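Local coordinates for pathogenicity island protein (Staphylococcus aureus subsp. aureus, PDB 3HL6) that is of unknown function but is encoded by a staphylococcal pathogenicity island and may act as a two-fold symmetric pair, at the interface of chains A and B. Residues are numbered along the deposited sequence; one frame, centred on the assembly and turned at random. Chains: chain A/B, Pathogenicity island protein.

Contact 1: the interface of chains A and B. Residues chain A 74-77, 80; chain B 10, 19, 22.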
# COMPACT_ATOMS: atom_id res chain seq x y z
N LYS A 74 -6.82 -3.82 12.55
CA LYS A 74 -7.97 -3.31 11.76
C LYS A 74 -7.77 -1.91 11.19
O LYS A 74 -8.67 -1.34 10.59
CB LYS A 74 -9.30 -3.39 12.54
CG LYS A 74 -10.11 -4.64 12.19
CD LYS A 74 -11.20 -4.96 13.21
CE LYS A 74 -10.80 -6.25 14.06
NZ LYS A 74 -11.92 -6.38 15.14
N HIS A 75 -6.57 -1.36 11.39
CA HIS A 75 -6.33 0.05 11.19
C HIS A 75 -5.00 0.28 10.52
O HIS A 75 -4.07 0.84 11.07
CB HIS A 75 -6.50 0.84 12.49
CG HIS A 75 -7.93 0.95 12.90
ND1 HIS A 75 -8.87 1.63 12.15
CD2 HIS A 75 -8.61 0.42 13.95
CE1 HIS A 75 -10.06 1.53 12.73
NE2 HIS A 75 -9.92 0.81 13.83
N THR A 76 -4.93 -0.20 9.29
CA THR A 76 -3.78 -0.03 8.44
C THR A 76 -4.00 1.11 7.48
O THR A 76 -3.07 1.46 6.77
CB THR A 76 -3.47 -1.30 7.65
OG1 THR A 76 -4.70 -1.80 7.10
CG2 THR A 76 -2.85 -2.38 8.57
N GLU A 77 -5.19 1.72 7.47
CA GLU A 77 -5.52 2.71 6.45
C GLU A 77 -4.68 3.98 6.52
O GLU A 77 -4.34 4.58 5.47
CB GLU A 77 -7.02 3.07 6.49
CG GLU A 77 -7.49 3.85 7.75
CD GLU A 77 -8.01 2.92 8.84
OE1 GLU A 77 -8.52 3.42 9.87
OE2 GLU A 77 -7.91 1.67 8.67
N ILE A 80 -1.74 3.14 4.37
CA ILE A 80 -2.11 3.05 2.97
C ILE A 80 -2.36 4.46 2.40
O ILE A 80 -2.16 4.72 1.21
CB ILE A 80 -3.36 2.18 2.85
CG1 ILE A 80 -3.11 0.84 3.53
CG2 ILE A 80 -3.75 1.98 1.40
CD1 ILE A 80 -4.33 -0.11 3.61
N PHE B 10 -10.45 3.48 -0.85
CA PHE B 10 -9.25 4.12 -1.35
C PHE B 10 -9.35 4.32 -2.82
O PHE B 10 -10.23 3.79 -3.47
CB PHE B 10 -7.99 3.26 -1.08
CG PHE B 10 -7.82 2.89 0.35
CD1 PHE B 10 -7.07 3.68 1.19
CD2 PHE B 10 -8.40 1.76 0.86
CE1 PHE B 10 -6.90 3.34 2.51
CE2 PHE B 10 -8.24 1.42 2.19
CZ PHE B 10 -7.48 2.20 3.01
N ARG B 19 -6.22 -3.44 3.23
CA ARG B 19 -6.78 -3.09 4.54
C ARG B 19 -7.69 -4.18 5.11
O ARG B 19 -7.72 -4.44 6.32
CB ARG B 19 -7.57 -1.79 4.48
CG ARG B 19 -7.99 -1.39 5.86
CD ARG B 19 -8.93 -0.26 5.89
NE ARG B 19 -9.39 -0.08 7.27
CZ ARG B 19 -10.63 -0.29 7.69
NH1 ARG B 19 -11.58 -0.69 6.84
NH2 ARG B 19 -10.92 -0.10 8.97
N THR B 22 -5.44 -7.47 6.17
CA THR B 22 -4.94 -7.42 7.51
C THR B 22 -6.11 -7.42 8.49
O THR B 22 -6.11 -8.15 9.47
CB THR B 22 -4.10 -6.18 7.71
OG1 THR B 22 -4.96 -5.04 7.57
CG2 THR B 22 -2.99 -6.14 6.67
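B:Arg19 reaches across to A:Glu77 and makes the charged link of this patch, a salt bridge that is also a hydrogen bond from NE to the carboxylate oxygen OE2 at 2.7 Å. The bond bends to 145° at the hydrogen. OE2 is met from above the carboxylate plane, and the carboxylate and guanidinium planes stand 74° apart, so this is a bond through NE that comes down steeply on the carboxylate, not a flat, paired bridge. With CG anti to the backbone N (chi1 -174°) and the chain extended as far as NE, the arginine side chain lies alongside that of A:Glu77, pointing the same way. Its NH2 has a weak hydrogen bond to the backbone carbonyl O of A:Lys74.

The other carboxylate oxygen is held within chain A: A:His75 ND1, in the plane of its ring, donates to the syn lone pair of A:Glu77 OE1 at 2.9 Å. This second-shell bond would help fix the rotation of the carboxylate that B:Arg19 meets.

Among hydroxyls, A:Thr76 OG1 and B:Thr22 OG1 meet tip to tip at 3.3 Å, donor undecided, while B:Thr22 OG1 also donates to its own helix at B:Arg19 O.

Apolar contacts adjoin the bridge. A:Ile80 CD1 lies 3.7 Å from B:Arg19 CB, and the A:Ile80 CG2 methyl sits over one face of the B:Phe10 ring, 3.9 Å from its centroid and displaced toward the CE1-CD1 edge of the rim.

Contact 2: the interface of chains A and B. Residues chain A 10, 15, 18-19, 83; chain B 76-77, 80-81, 84.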
# COMPACT_ATOMS: atom_id res chain seq x y z
N PHE A 10 10.22 -0.58 -1.45
CA PHE A 10 9.18 0.05 -2.27
C PHE A 10 9.58 1.50 -2.48
O PHE A 10 10.48 2.00 -1.81
CB PHE A 10 7.81 -0.06 -1.56
CG PHE A 10 7.34 -1.50 -1.32
CD1 PHE A 10 6.49 -2.12 -2.19
CD2 PHE A 10 7.79 -2.21 -0.22
CE1 PHE A 10 6.08 -3.45 -1.97
CE2 PHE A 10 7.39 -3.53 0.00
CZ PHE A 10 6.53 -4.14 -0.87
N GLY A 15 5.00 1.89 2.39
CA GLY A 15 4.89 0.56 1.77
C GLY A 15 5.69 -0.54 2.43
O GLY A 15 5.17 -1.64 2.67
N LEU A 18 4.32 -1.50 5.74
CA LEU A 18 3.13 -2.33 5.71
C LEU A 18 3.47 -3.77 5.39
O LEU A 18 2.88 -4.69 5.94
CB LEU A 18 2.11 -1.81 4.68
CG LEU A 18 1.17 -0.79 5.33
CD1 LEU A 18 0.86 0.39 4.40
CD2 LEU A 18 -0.09 -1.49 5.87
N ARG A 19 4.42 -3.98 4.49
CA ARG A 19 4.81 -5.36 4.20
C ARG A 19 5.39 -6.05 5.41
O ARG A 19 5.28 -7.27 5.56
CB ARG A 19 5.79 -5.46 3.04
CG ARG A 19 6.26 -6.91 2.80
CD ARG A 19 7.30 -6.98 1.70
NE ARG A 19 7.56 -8.38 1.36
CZ ARG A 19 8.57 -9.07 1.87
NH1 ARG A 19 9.41 -8.44 2.72
NH2 ARG A 19 8.75 -10.34 1.56
N ILE A 83 0.62 6.14 1.31
CA ILE A 83 1.06 5.73 -0.01
C ILE A 83 0.34 6.58 -1.07
O ILE A 83 0.98 7.22 -1.88
CB ILE A 83 0.87 4.23 -0.27
CG1 ILE A 83 1.52 3.40 0.84
CG2 ILE A 83 1.44 3.87 -1.60
CD1 ILE A 83 1.43 1.94 0.62
N THR B 76 2.75 -9.59 1.02
CA THR B 76 1.80 -8.57 0.67
C THR B 76 2.35 -7.67 -0.43
O THR B 76 1.64 -6.82 -0.95
CB THR B 76 1.44 -7.71 1.87
OG1 THR B 76 2.60 -7.53 2.69
CG2 THR B 76 0.33 -8.40 2.70
N GLU B 77 3.63 -7.83 -0.78
CA GLU B 77 4.25 -6.96 -1.75
C GLU B 77 3.54 -6.95 -3.10
O GLU B 77 3.57 -5.94 -3.79
CB GLU B 77 5.72 -7.32 -1.93
CG GLU B 77 5.92 -8.61 -2.66
CD GLU B 77 5.88 -9.79 -1.72
OE1 GLU B 77 5.57 -9.57 -0.52
OE2 GLU B 77 6.16 -10.93 -2.16
N ILE B 80 0.81 -4.32 -2.53
CA ILE B 80 1.44 -3.02 -2.27
C ILE B 80 2.01 -2.45 -3.56
O ILE B 80 1.96 -1.24 -3.81
CB ILE B 80 2.50 -3.14 -1.16
CG1 ILE B 80 1.90 -3.89 0.02
CG2 ILE B 80 3.00 -1.78 -0.69
CD1 ILE B 80 2.66 -3.77 1.24
N ARG B 81 2.48 -3.35 -4.42
CA ARG B 81 3.15 -2.95 -5.62
C ARG B 81 2.18 -2.49 -6.67
O ARG B 81 2.52 -1.62 -7.44
CB ARG B 81 3.98 -4.09 -6.15
CG ARG B 81 5.41 -4.05 -5.67
CD ARG B 81 6.16 -5.22 -6.27
NE ARG B 81 7.42 -5.51 -5.58
CZ ARG B 81 7.96 -6.73 -5.51
NH1 ARG B 81 7.34 -7.78 -6.07
NH2 ARG B 81 9.13 -6.91 -4.87
N GLU B 84 1.54 1.34 -5.60
CA GLU B 84 2.57 2.15 -6.24
C GLU B 84 2.47 2.11 -7.78
O GLU B 84 2.52 3.14 -8.46
CB GLU B 84 3.95 1.71 -5.73
CG GLU B 84 4.03 1.72 -4.17
CD GLU B 84 5.44 1.96 -3.63
OE1 GLU B 84 6.41 1.60 -4.34
OE2 GLU B 84 5.59 2.51 -2.50
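Helix 77-88 of chain B, from its first turn onward, packs here against helix 13-23 of chain A and the loop residue A:Phe10 that precedes it; B:Glu77, B:Ile80, B:Arg81 and B:Glu84 all touch the phenylalanine. A:Phe10 crosses B:Ile80 at about a right angle, its CE1 lying 3.7 Å from B:Ile80 CB. The tip of the ring, CZ, comes 3.5 Å from B:Glu77 CB, with B:Glu77 CA in the ring plane at this edge. Beside CE1 runs the aliphatic stem of B:Arg81, whose CG is 3.8 Å away. At the root of the side chain, A:Phe10 CB meets the carboxylate of B:Glu84, 3.7 Å from its CD.

B:Ile80 puts CG2 against the ring, while CD1 at the end of its longer branch reaches the A helix: it lies 3.6 Å from the backbone carbonyl O of A:Gly15 and also touches A:Leu18 CB.

A salt bridge and hydrogen bond joins A:Arg19 NE to B:Glu77 OE1, 3.0 Å long and nearly straight at 173°. The oxygen lies in the guanidinium plane, yet the nitrogen stands above the carboxylate plane. B:Glu77 brings OE1 there by a bend at chi2 (-86°).

Together these contacts bury an aromatic ring against the partner helix beside a directed ionic bond, and would help hold the two copies in this two-fold pair; the structure alone does not show that it is the biological assembly.

The C-alpha centres of contact 1 and contact 2 lie about 12 Å apart, within one two-fold interface. Phe10, Arg19, Thr76, Glu77 and Ile80 occur in both with the chains exchanged: contact 1 pairs the start of the A helix 77-88 with B:Phe10 and B:Arg19, and contact 2 reverses the roles, with A:Ile83 also bringing in the A helix. Contact 1 extends toward the loop at A:Lys74 and A:His75, whereas contact 2 extends along the helix to B:Glu84. Recurrence of an Arg19 NE to Glu77 carboxylate bridge, straighter in contact 2, is consistent with a symmetric dimer, although the coordinates alone do not show that it forms in the cell.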